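Local coordinates for protein 3-dehydroshikimate dehydratase (Pseudomonas putida, PDB 5HMQ) that catalyses the divalent-metal-dependent dehydration of 3-dehydroshikimate to protocatechuate, joining a sugar phosphate isomerase-like TIM barrel to a hydroxyphenylpyruvate dioxygenase-like domain, at residues 58-63 with 189-194; 443-448 with 523-528; 586-591 with 599-604. All coordinates share one frame; numbering follows the deposited sequence.

Interaction 1 of 3, residues 58-63 with 189-194. With MG (magnesium ion), chain K.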
loop_
_atom_site.group_PDB
_atom_site.type_symbol
_atom_site.label_atom_id
_atom_site.label_comp_id
_atom_site.label_asym_id
_atom_site.label_seq_id
_atom_site.Cartn_x
_atom_site.Cartn_y
_atom_site.Cartn_z
ATOM N N ALA C 58 -26.918 9.633 5.067
ATOM C CA ALA C 58 -27.727 8.996 6.094
ATOM C C ALA C 58 -26.981 7.816 6.704
ATOM O O ALA C 58 -26.101 7.222 6.078
ATOM C CB ALA C 58 -29.062 8.524 5.517
ATOM N N ILE C 59 -27.318 7.499 7.950
ATOM C CA ILE C 59 -26.827 6.288 8.598
ATOM C C ILE C 59 -27.866 5.204 8.334
ATOM O O ILE C 59 -28.917 5.163 8.974
ATOM C CB ILE C 59 -26.577 6.497 10.092
ATOM C CG1 ILE C 59 -25.510 7.574 10.300
ATOM C CG2 ILE C 59 -26.144 5.192 10.745
ATOM C CD1 ILE C 59 -25.195 7.850 11.757
ATOM N N THR C 60 -27.572 4.327 7.377
ATOM C CA THR C 60 -28.543 3.353 6.898
ATOM C C THR C 60 -28.539 2.046 7.682
ATOM O O THR C 60 -29.465 1.244 7.514
ATOM C CB THR C 60 -28.294 3.048 5.416
ATOM O OG1 THR C 60 -26.991 2.472 5.260
ATOM C CG2 THR C 60 -28.372 4.320 4.587
ATOM N N LEU C 61 -27.538 1.814 8.531
ATOM C CA LEU C 61 -27.451 0.558 9.265
ATOM C C LEU C 61 -26.433 0.686 10.387
ATOM O O LEU C 61 -25.404 1.347 10.226
ATOM C CB LEU C 61 -27.063 -0.602 8.335
ATOM C CG LEU C 61 -26.783 -1.955 8.989
ATOM C CD1 LEU C 61 -28.047 -2.562 9.569
ATOM C CD2 LEU C 61 -26.130 -2.907 8.000
ATOM N N PHE C 62 -26.728 0.045 11.514
ATOM C CA PHE C 62 -25.781 -0.139 12.603
ATOM C C PHE C 62 -25.471 -1.625 12.713
ATOM O O PHE C 62 -26.384 -2.456 12.678
ATOM C CB PHE C 62 -26.343 0.393 13.924
ATOM C CG PHE C 62 -25.466 0.110 15.113
ATOM C CD1 PHE C 62 -24.338 0.875 15.354
ATOM C CD2 PHE C 62 -25.764 -0.927 15.982
ATOM C CE1 PHE C 62 -23.527 0.621 16.443
ATOM C CE2 PHE C 62 -24.957 -1.190 17.073
ATOM C CZ PHE C 62 -23.836 -0.414 17.303
ATOM N N GLN C 63 -24.190 -1.959 12.839
ATOM C CA GLN C 63 -23.766 -3.358 12.821
ATOM C C GLN C 63 -22.390 -3.529 13.465
ATOM O O GLN C 63 -21.610 -2.578 13.522
ATOM C CB GLN C 63 -23.753 -3.885 11.379
ATOM C CG GLN C 63 -22.749 -3.199 10.464
ATOM C CD GLN C 63 -21.762 -4.168 9.839
ATOM O OE1 GLN C 63 -21.292 -5.098 10.492
ATOM N NE2 GLN C 63 -21.449 -3.957 8.566
ATOM N N ILE C 189 -36.958 -7.989 2.610
ATOM C CA ILE C 189 -35.519 -7.795 2.492
ATOM C C ILE C 189 -35.209 -6.388 2.983
ATOM O O ILE C 189 -35.713 -5.406 2.427
ATOM C CB ILE C 189 -35.046 -7.994 1.043
ATOM C CG1 ILE C 189 -35.373 -9.408 0.561
ATOM C CG2 ILE C 189 -33.558 -7.721 0.923
ATOM C CD1 ILE C 189 -35.165 -9.608 -0.929
ATOM N N PHE C 190 -34.401 -6.285 4.039
ATOM C CA PHE C 190 -34.120 -4.994 4.652
ATOM C C PHE C 190 -32.817 -4.357 4.190
ATOM O O PHE C 190 -32.688 -3.130 4.277
ATOM C CB PHE C 190 -34.088 -5.119 6.180
ATOM C CG PHE C 190 -35.446 -5.237 6.814
ATOM C CD1 PHE C 190 -36.596 -5.263 6.037
ATOM C CD2 PHE C 190 -35.575 -5.301 8.193
ATOM C CE1 PHE C 190 -37.846 -5.365 6.624
ATOM C CE2 PHE C 190 -36.824 -5.399 8.787
ATOM C CZ PHE C 190 -37.960 -5.434 8.001
ATOM N N PHE C 191 -31.861 -5.137 3.695
ATOM C CA PHE C 191 -30.546 -4.582 3.404
ATOM C C PHE C 191 -29.776 -5.558 2.529
ATOM O O PHE C 191 -29.930 -6.775 2.655
ATOM C CB PHE C 191 -29.769 -4.302 4.697
ATOM C CG PHE C 191 -28.811 -3.155 4.593
ATOM C CD1 PHE C 191 -29.249 -1.855 4.783
ATOM C CD2 PHE C 191 -27.476 -3.372 4.302
ATOM C CE1 PHE C 191 -28.372 -0.794 4.691
ATOM C CE2 PHE C 191 -26.594 -2.316 4.210
ATOM C CZ PHE C 191 -27.042 -1.023 4.401
ATOM N N VAL C 192 -28.940 -5.011 1.651
ATOM C CA VAL C 192 -28.128 -5.804 0.734
ATOM C C VAL C 192 -26.691 -5.313 0.824
ATOM O O VAL C 192 -26.423 -4.124 0.610
ATOM C CB VAL C 192 -28.636 -5.716 -0.716
ATOM C CG1 VAL C 192 -27.669 -6.421 -1.663
ATOM C CG2 VAL C 192 -30.029 -6.314 -0.832
ATOM N N GLN C 193 -25.775 -6.222 1.144
ATOM C CA GLN C 193 -24.345 -5.939 1.185
ATOM C C GLN C 193 -23.677 -6.645 0.015
ATOM O O GLN C 193 -23.758 -7.872 -0.100
ATOM C CB GLN C 193 -23.723 -6.404 2.501
ATOM C CG GLN C 193 -24.260 -5.727 3.744
ATOM C CD GLN C 193 -23.644 -6.298 5.002
ATOM O OE1 GLN C 193 -23.362 -7.494 5.073
ATOM N NE2 GLN C 193 -23.420 -5.448 6.000
HETATM N N MSE C 194 -23.020 -5.876 -0.846
HETATM C CA MSE C 194 -22.249 -6.464 -1.934
HETATM C C MSE C 194 -20.789 -6.591 -1.525
HETATM O O MSE C 194 -20.200 -5.646 -1.002
HETATM C CB MSE C 194 -22.369 -5.627 -3.208
HETATM C CG MSE C 194 -23.796 -5.397 -3.676
HETATM SE SE MSE C 194 -24.819 -7.032 -3.988
HETATM C CE MSE C 194 -23.731 -7.835 -5.395
HETATM MG MG MG K . -22.168 -8.939 5.878
HETATM O O HOH W 1 -22.424 -7.989 7.651
HETATM O O HOH W 2 -20.907 -10.134 6.826
#
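Phe191 supplies most of what strand 189-194 offers to strand 58-63. Its ring receives Leu61 from above and Thr60 at the rim, and this is the close-packed part of the contact. CG of Leu61 stands anti to its backbone N (chi1 173°), and the turn at chi2 then lays the methyl CD2 over one face of the ring in a CH-pi contact, 4.0 Å from the ring centroid and displaced toward the rim, with the nearest carbon being Phe191 CE2. Thr60 crosses Phe191 at about a right angle; its OG1 meets the CE1 and CZ corner, 3.6 Å from Phe191 CE1, and its CB lies in the plane of the ring. No hydrogen bond joins the two strands. Their short axes run 9.0 Å apart at closest and at 88° to each other, as expected for non-adjacent strands facing one another through the interior of the eight-stranded parallel barrel of this xylose isomerase-like TIM domain. Side chains therefore have to span the gap. Farther along both strands the packing loosens and turns polar. Gln63, bent at chi2, and Gln193, extended beyond CG, approach tip to tip with their amide planes 46° apart, and Gln63 NE2 lies 3.6 Å from Gln193 NE2. The two amide nitrogens do not bond to each other; both donate to Glu32 OE1, and Gln63 NE2 also donates to Glu241. With NE2 held by Glu32, Gln193 OE1 faces the magnesium ion at 2.0 Å, where Glu136, Asp167 and Glu241 complete the protein part of the catalytic metal site. Two waters fill the remaining positions on the ion, and one of them accepts a weak hydrogen bond of 3.2 Å from Gln193 NE2.

Interaction 2 of 3, residues 443-448 with 523-528. With MG (magnesium ion), chain L.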
loop_
_atom_site.group_PDB
_atom_site.type_symbol
_atom_site.label_atom_id
_atom_site.label_comp_id
_atom_site.label_asym_id
_atom_site.label_seq_id
_atom_site.Cartn_x
_atom_site.Cartn_y
_atom_site.Cartn_z
ATOM N N ILE C 443 0.768 -4.622 -32.191
ATOM C CA ILE C 443 0.900 -4.894 -30.766
ATOM C C ILE C 443 -0.142 -5.933 -30.378
ATOM O O ILE C 443 -1.350 -5.695 -30.490
ATOM C CB ILE C 443 0.747 -3.607 -29.946
ATOM C CG1 ILE C 443 1.896 -2.646 -30.263
ATOM C CG2 ILE C 443 0.677 -3.923 -28.461
ATOM C CD1 ILE C 443 1.677 -1.239 -29.753
ATOM N N ASP C 444 0.323 -7.094 -29.922
ATOM C CA ASP C 444 -0.584 -8.166 -29.543
ATOM C C ASP C 444 -1.058 -8.022 -28.102
ATOM O O ASP C 444 -2.251 -8.175 -27.822
ATOM C CB ASP C 444 0.090 -9.523 -29.743
ATOM C CG ASP C 444 -0.771 -10.669 -29.259
ATOM O OD1 ASP C 444 -1.614 -11.156 -30.041
ATOM O OD2 ASP C 444 -0.604 -11.084 -28.093
ATOM N N HIS C 445 -0.141 -7.737 -27.182
ATOM C CA HIS C 445 -0.521 -7.497 -25.798
ATOM C C HIS C 445 0.569 -6.683 -25.123
ATOM O O HIS C 445 1.706 -6.609 -25.598
ATOM C CB HIS C 445 -0.780 -8.804 -25.035
ATOM C CG HIS C 445 0.409 -9.709 -24.944
ATOM N ND1 HIS C 445 0.612 -10.761 -25.809
ATOM C CD2 HIS C 445 1.446 -9.732 -24.073
ATOM C CE1 HIS C 445 1.726 -11.390 -25.481
ATOM N NE2 HIS C 445 2.253 -10.784 -24.432
HETATM N N MSE C 446 0.200 -6.065 -24.008
HETATM C CA MSE C 446 1.131 -5.264 -23.235
HETATM C C MSE C 446 0.873 -5.468 -21.750
HETATM O O MSE C 446 -0.240 -5.252 -21.264
HETATM C CB MSE C 446 1.015 -3.788 -23.611
HETATM C CG MSE C 446 2.058 -2.907 -22.953
HETATM SE SE MSE C 446 2.096 -1.098 -23.681
HETATM C CE MSE C 446 0.273 -0.551 -23.234
ATOM N N ALA C 447 1.907 -5.900 -21.036
ATOM C CA ALA C 447 1.797 -6.239 -19.626
ATOM C C ALA C 447 2.209 -5.061 -18.756
ATOM O O ALA C 447 3.144 -4.326 -19.087
ATOM C CB ALA C 447 2.657 -7.459 -19.286
ATOM N N LEU C 448 1.501 -4.886 -17.643
ATOM C CA LEU C 448 1.846 -3.880 -16.652
ATOM C C LEU C 448 2.313 -4.559 -15.371
ATOM O O LEU C 448 1.773 -5.597 -14.974
ATOM C CB LEU C 448 0.648 -2.975 -16.347
ATOM C CG LEU C 448 -0.060 -2.291 -17.513
ATOM C CD1 LEU C 448 -1.171 -1.375 -16.986
ATOM C CD2 LEU C 448 0.916 -1.547 -18.430
ATOM N N HIS C 523 6.197 -5.537 -20.226
ATOM C CA HIS C 523 6.751 -5.837 -21.539
ATOM C C HIS C 523 5.711 -5.537 -22.607
ATOM O O HIS C 523 4.510 -5.461 -22.333
ATOM C CB HIS C 523 7.222 -7.294 -21.643
ATOM C CG HIS C 523 6.111 -8.298 -21.693
ATOM N ND1 HIS C 523 5.582 -8.880 -20.561
ATOM C CD2 HIS C 523 5.449 -8.845 -22.741
ATOM C CE1 HIS C 523 4.633 -9.731 -20.909
ATOM N NE2 HIS C 523 4.533 -9.728 -22.226
ATOM N N ILE C 524 6.197 -5.366 -23.833
ATOM C CA ILE C 524 5.365 -5.105 -25.002
ATOM C C ILE C 524 5.613 -6.222 -26.005
ATOM O O ILE C 524 6.768 -6.553 -26.300
ATOM C CB ILE C 524 5.667 -3.727 -25.620
ATOM C CG1 ILE C 524 5.510 -2.628 -24.567
ATOM C CG2 ILE C 524 4.758 -3.462 -26.810
ATOM C CD1 ILE C 524 6.335 -1.394 -24.848
ATOM N N ALA C 525 4.536 -6.802 -26.524
ATOM C CA ALA C 525 4.617 -7.973 -27.385
ATOM C C ALA C 525 4.118 -7.633 -28.782
ATOM O O ALA C 525 2.997 -7.137 -28.944
ATOM C CB ALA C 525 3.808 -9.133 -26.805
ATOM N N PHE C 526 4.954 -7.903 -29.781
ATOM C CA PHE C 526 4.600 -7.738 -31.182
ATOM C C PHE C 526 4.468 -9.107 -31.838
ATOM O O PHE C 526 5.205 -10.041 -31.502
ATOM C CB PHE C 526 5.652 -6.909 -31.923
ATOM C CG PHE C 526 6.079 -5.669 -31.187
ATOM C CD1 PHE C 526 5.222 -4.588 -31.060
ATOM C CD2 PHE C 526 7.349 -5.578 -30.640
ATOM C CE1 PHE C 526 5.618 -3.446 -30.391
ATOM C CE2 PHE C 526 7.753 -4.437 -29.971
ATOM C CZ PHE C 526 6.886 -3.371 -29.846
ATOM N N ASP C 527 3.537 -9.229 -32.777
ATOM C CA ASP C 527 3.354 -10.478 -33.498
ATOM C C ASP C 527 3.972 -10.381 -34.889
ATOM O O ASP C 527 4.284 -9.295 -35.386
ATOM C CB ASP C 527 1.868 -10.855 -33.586
ATOM C CG ASP C 527 1.068 -9.941 -34.508
ATOM O OD1 ASP C 527 1.548 -8.840 -34.854
ATOM O OD2 ASP C 527 -0.061 -10.327 -34.879
ATOM N N CYS C 528 4.159 -11.542 -35.509
ATOM C CA CYS C 528 4.746 -11.622 -36.838
ATOM C C CYS C 528 4.252 -12.894 -37.507
ATOM O O CYS C 528 3.621 -13.746 -36.879
ATOM C CB CYS C 528 6.276 -11.602 -36.782
ATOM S SG CYS C 528 7.003 -13.057 -35.990
HETATM MG MG MG L . 3.716 -11.766 -23.137
HETATM O O HOH W 3 -2.053 -9.929 -32.634
HETATM O O HOH W 4 2.110 -12.013 -21.408
HETATM O O HOH W 5 3.228 -13.580 -24.010
HETATM O O HOH W 6 4.935 -12.843 -21.854
#
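Chi1 angles of 61° in His445 and 72° in His523, both crowded between backbone N and carbonyl carbon, swing the rings toward each other and one magnesium ion; both side chains rise from the face of the sheet that carries Ala447 and Ala525. The two antiparallel strands belong to the mixed sheet of the second vicinal oxygen chelate module, in the C-terminal, hydroxyphenylpyruvate dioxygenase-like domain, and the His, His, Glu set of metal ligands completed by Glu601 resembles that of the related dioxygenases. The ion lies 2.2 Å from His445 NE2 and 2.4 Å from His523 NE2. Between them the rings meet rim to rim with planes at 87°, the two nitrogens close because they share the metal and not through a hydrogen bond. Ala525 sets its CB over one face of the His445 ring, 3.4 Å from the centroid, in a CH-pi contact from the neighbouring strand. The rotation of this imidazole is further fixed at its other nitrogen: His445 ND1 donates to Asp444 OD2 over 2.6 Å, in the ring plane and to the anti lone pair. Arg605 forms a salt bridge to the same oxygen; the carboxylate may make His445 NE2 a better donor to the metal, an effect the arginine would temper. Backbone bonds join the strands, among them Ala447 N to His523 O at 2.9 Å. On the other face of the sheet, Met446 (selenomethionine) lies alongside Ile524, and Ile443 brings CG1 to the edge of the Phe526 ring; Leu301 of the preceding module packs on Ile443, Met446 and Ile524. Asp527 OD1 takes the backbone N-H of Arg442, and a single water donates to Asp444 OD1 at 2.9 Å and to Asp527 OD2 at 3.0 Å.

Interaction 3 of 3, residues 586-591 with 599-604. With MG (magnesium ion), chain L.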
loop_
_atom_site.group_PDB
_atom_site.type_symbol
_atom_site.label_atom_id
_atom_site.label_comp_id
_atom_site.label_asym_id
_atom_site.label_seq_id
_atom_site.Cartn_x
_atom_site.Cartn_y
_atom_site.Cartn_z
ATOM N N LEU C 586 2.357 -21.683 -30.094
ATOM C CA LEU C 586 2.949 -20.372 -29.880
ATOM C C LEU C 586 4.459 -20.465 -30.032
ATOM O O LEU C 586 5.093 -21.358 -29.459
ATOM C CB LEU C 586 2.599 -19.823 -28.495
ATOM C CG LEU C 586 3.190 -18.451 -28.154
ATOM C CD1 LEU C 586 2.576 -17.371 -29.035
ATOM C CD2 LEU C 586 3.005 -18.119 -26.682
ATOM N N PHE C 587 5.025 -19.540 -30.800
ATOM C CA PHE C 587 6.467 -19.371 -30.929
ATOM C C PHE C 587 6.787 -17.938 -30.542
ATOM O O PHE C 587 6.300 -16.999 -31.179
ATOM C CB PHE C 587 6.941 -19.661 -32.353
ATOM C CG PHE C 587 6.464 -20.975 -32.903
ATOM C CD1 PHE C 587 7.107 -22.155 -32.570
ATOM C CD2 PHE C 587 5.368 -21.030 -33.747
ATOM C CE1 PHE C 587 6.671 -23.367 -33.077
ATOM C CE2 PHE C 587 4.926 -22.239 -34.254
ATOM C CZ PHE C 587 5.578 -23.408 -33.919
ATOM N N HIS C 588 7.594 -17.766 -29.498
ATOM C CA HIS C 588 7.872 -16.429 -29.005
ATOM C C HIS C 588 9.280 -16.365 -28.433
ATOM O O HIS C 588 9.833 -17.373 -27.983
ATOM C CB HIS C 588 6.834 -15.993 -27.957
ATOM C CG HIS C 588 6.751 -16.889 -26.758
ATOM N ND1 HIS C 588 6.567 -16.403 -25.481
ATOM C CD2 HIS C 588 6.811 -18.237 -26.641
ATOM C CE1 HIS C 588 6.524 -17.411 -24.629
ATOM N NE2 HIS C 588 6.671 -18.535 -25.306
ATOM N N VAL C 589 9.858 -15.163 -28.477
ATOM C CA VAL C 589 11.173 -14.879 -27.922
ATOM C C VAL C 589 11.096 -13.581 -27.130
ATOM O O VAL C 589 10.206 -12.752 -27.335
ATOM C CB VAL C 589 12.267 -14.774 -29.008
ATOM C CG1 VAL C 589 12.446 -16.105 -29.717
ATOM C CG2 VAL C 589 11.929 -13.668 -30.000
ATOM N N TYR C 590 12.048 -13.411 -26.217
ATOM C CA TYR C 590 12.121 -12.224 -25.381
ATOM C C TYR C 590 13.472 -11.541 -25.539
ATOM O O TYR C 590 14.495 -12.194 -25.763
ATOM C CB TYR C 590 11.897 -12.569 -23.902
ATOM C CG TYR C 590 10.544 -13.169 -23.596
ATOM C CD1 TYR C 590 9.420 -12.363 -23.484
ATOM C CD2 TYR C 590 10.391 -14.535 -23.404
ATOM C CE1 TYR C 590 8.182 -12.897 -23.195
ATOM C CE2 TYR C 590 9.151 -15.081 -23.116
ATOM C CZ TYR C 590 8.051 -14.254 -23.014
ATOM O OH TYR C 590 6.813 -14.782 -22.727
ATOM N N THR C 591 13.464 -10.217 -25.419
ATOM C CA THR C 591 14.693 -9.452 -25.302
ATOM C C THR C 591 15.056 -9.273 -23.831
ATOM O O THR C 591 14.245 -9.499 -22.932
ATOM C CB THR C 591 14.555 -8.082 -25.971
ATOM O OG1 THR C 591 13.795 -7.211 -25.122
ATOM C CG2 THR C 591 13.851 -8.206 -27.308
ATOM N N PHE C 599 10.932 -4.992 -21.206
ATOM C CA PHE C 599 11.550 -5.732 -22.293
ATOM C C PHE C 599 10.524 -5.917 -23.402
ATOM O O PHE C 599 9.359 -5.538 -23.269
ATOM C CB PHE C 599 12.098 -7.088 -21.814
ATOM C CG PHE C 599 11.067 -7.980 -21.174
ATOM C CD1 PHE C 599 10.777 -7.871 -19.822
ATOM C CD2 PHE C 599 10.418 -8.955 -21.916
ATOM C CE1 PHE C 599 9.840 -8.698 -19.227
ATOM C CE2 PHE C 599 9.483 -9.789 -21.326
ATOM C CZ PHE C 599 9.193 -9.659 -19.982
ATOM N N PHE C 600 10.968 -6.489 -24.515
ATOM C CA PHE C 600 10.102 -6.695 -25.663
ATOM C C PHE C 600 9.940 -8.182 -25.939
ATOM O O PHE C 600 10.752 -9.010 -25.518
ATOM C CB PHE C 600 10.646 -5.983 -26.907
ATOM C CG PHE C 600 10.661 -4.488 -26.785
ATOM C CD1 PHE C 600 11.777 -3.832 -26.299
ATOM C CD2 PHE C 600 9.555 -3.739 -27.149
ATOM C CE1 PHE C 600 11.793 -2.455 -26.184
ATOM C CE2 PHE C 600 9.566 -2.360 -27.036
ATOM C CZ PHE C 600 10.686 -1.718 -26.552
ATOM N N GLU C 601 8.869 -8.509 -26.658
ATOM C CA GLU C 601 8.536 -9.881 -26.998
ATOM C C GLU C 601 8.054 -9.928 -28.438
ATOM O O GLU C 601 7.300 -9.054 -28.876
ATOM C CB GLU C 601 7.457 -10.444 -26.061
ATOM C CG GLU C 601 6.997 -11.851 -26.412
ATOM C CD GLU C 601 5.883 -12.345 -25.509
ATOM O OE1 GLU C 601 5.301 -11.518 -24.775
ATOM O OE2 GLU C 601 5.585 -13.560 -25.534
ATOM N N ILE C 602 8.509 -10.940 -29.173
ATOM C CA ILE C 602 8.057 -11.216 -30.532
ATOM C C ILE C 602 7.394 -12.583 -30.532
ATOM O O ILE C 602 7.988 -13.560 -30.063
ATOM C CB ILE C 602 9.219 -11.172 -31.541
ATOM C CG1 ILE C 602 9.893 -9.800 -31.524
ATOM C CG2 ILE C 602 8.736 -11.550 -32.933
ATOM C CD1 ILE C 602 11.202 -9.749 -32.279
ATOM N N ILE C 603 6.165 -12.652 -31.046
ATOM C CA ILE C 603 5.374 -13.874 -31.002
ATOM C C ILE C 603 4.877 -14.226 -32.398
ATOM O O ILE C 603 4.751 -13.372 -33.278
ATOM C CB ILE C 603 4.174 -13.769 -30.033
ATOM C CG1 ILE C 603 3.091 -12.863 -30.618
ATOM C CG2 ILE C 603 4.613 -13.254 -28.679
ATOM C CD1 ILE C 603 1.745 -13.018 -29.950
ATOM N N GLN C 604 4.604 -15.515 -32.587
ATOM C CA GLN C 604 3.870 -16.020 -33.741
ATOM C C GLN C 604 2.770 -16.938 -33.232
ATOM O O GLN C 604 3.055 -17.935 -32.562
ATOM C CB GLN C 604 4.788 -16.769 -34.710
ATOM C CG GLN C 604 4.080 -17.272 -35.959
ATOM C CD GLN C 604 4.920 -18.259 -36.748
ATOM O OE1 GLN C 604 6.150 -18.219 -36.704
ATOM N NE2 GLN C 604 4.259 -19.153 -37.472
HETATM MG MG MG L . 3.716 -11.766 -23.137
HETATM O O HOH W 6 4.935 -12.843 -21.854
HETATM O O HOH W 5 3.228 -13.580 -24.010
HETATM O O HOH W 4 2.110 -12.013 -21.408
#
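Val589 and Ile602 run alongside each other, with Val589 CG2 4.0 Å from Ile602 CB, on the face of this beta hairpin that helix 531-541 covers. Their backbones form an antiparallel hydrogen-bonded pair. On the opposite face His588 CB touches Ile603 CG2, and Leu586 CD2 sits over the centre of the His588 ring, while Tyr590 CD1 comes within 3.4 Å of Phe599 CE2. At one end of the hairpin Thr591 OG1 accepts from Phe600 N at 3.0 Å, extending the pairing through a side chain. Glu601 runs out beside the Tyr590 ring, CG anti to the backbone N (chi1 176°) and extended beyond it, so that its carboxylate reaches the magnesium ion, 2.3 Å from Glu601 OE1. The second oxygen stays off the metal: His588 ND1 donates to the anti lone pair of Glu601 OE2 at 3.0 Å, and a metal-bound water donates to it at 2.8 Å. Another metal water lies 2.8 Å from Tyr590 OH. Glu601 thus binds the ion through OE1 alone, and the bonds from His588 and the water are likely to hold OE2 in place, with His588 and Tyr590 forming a second shell.

All three contacts are buried, yet they serve two separate metal sites. Interaction 1 lies inside the N-terminal barrel, about 45 Å between centres from interaction 2 and on the other side of the chain's centre. Its strands are not neighbours, and side chains alone bridge them. Interactions 2 and 3 are instead pairings within one sheet, where strands 520-528 and 599-606 are adjacent: Phe526 N to Glu601 O and Phe526 O to Ile603 N, both 2.8 Å, are probable hydrogen bonds between them. They share one magnesium ion, interaction 2 giving two imidazoles and interaction 3 one carboxylate, whereas interaction 1 gives its ion an amide oxygen.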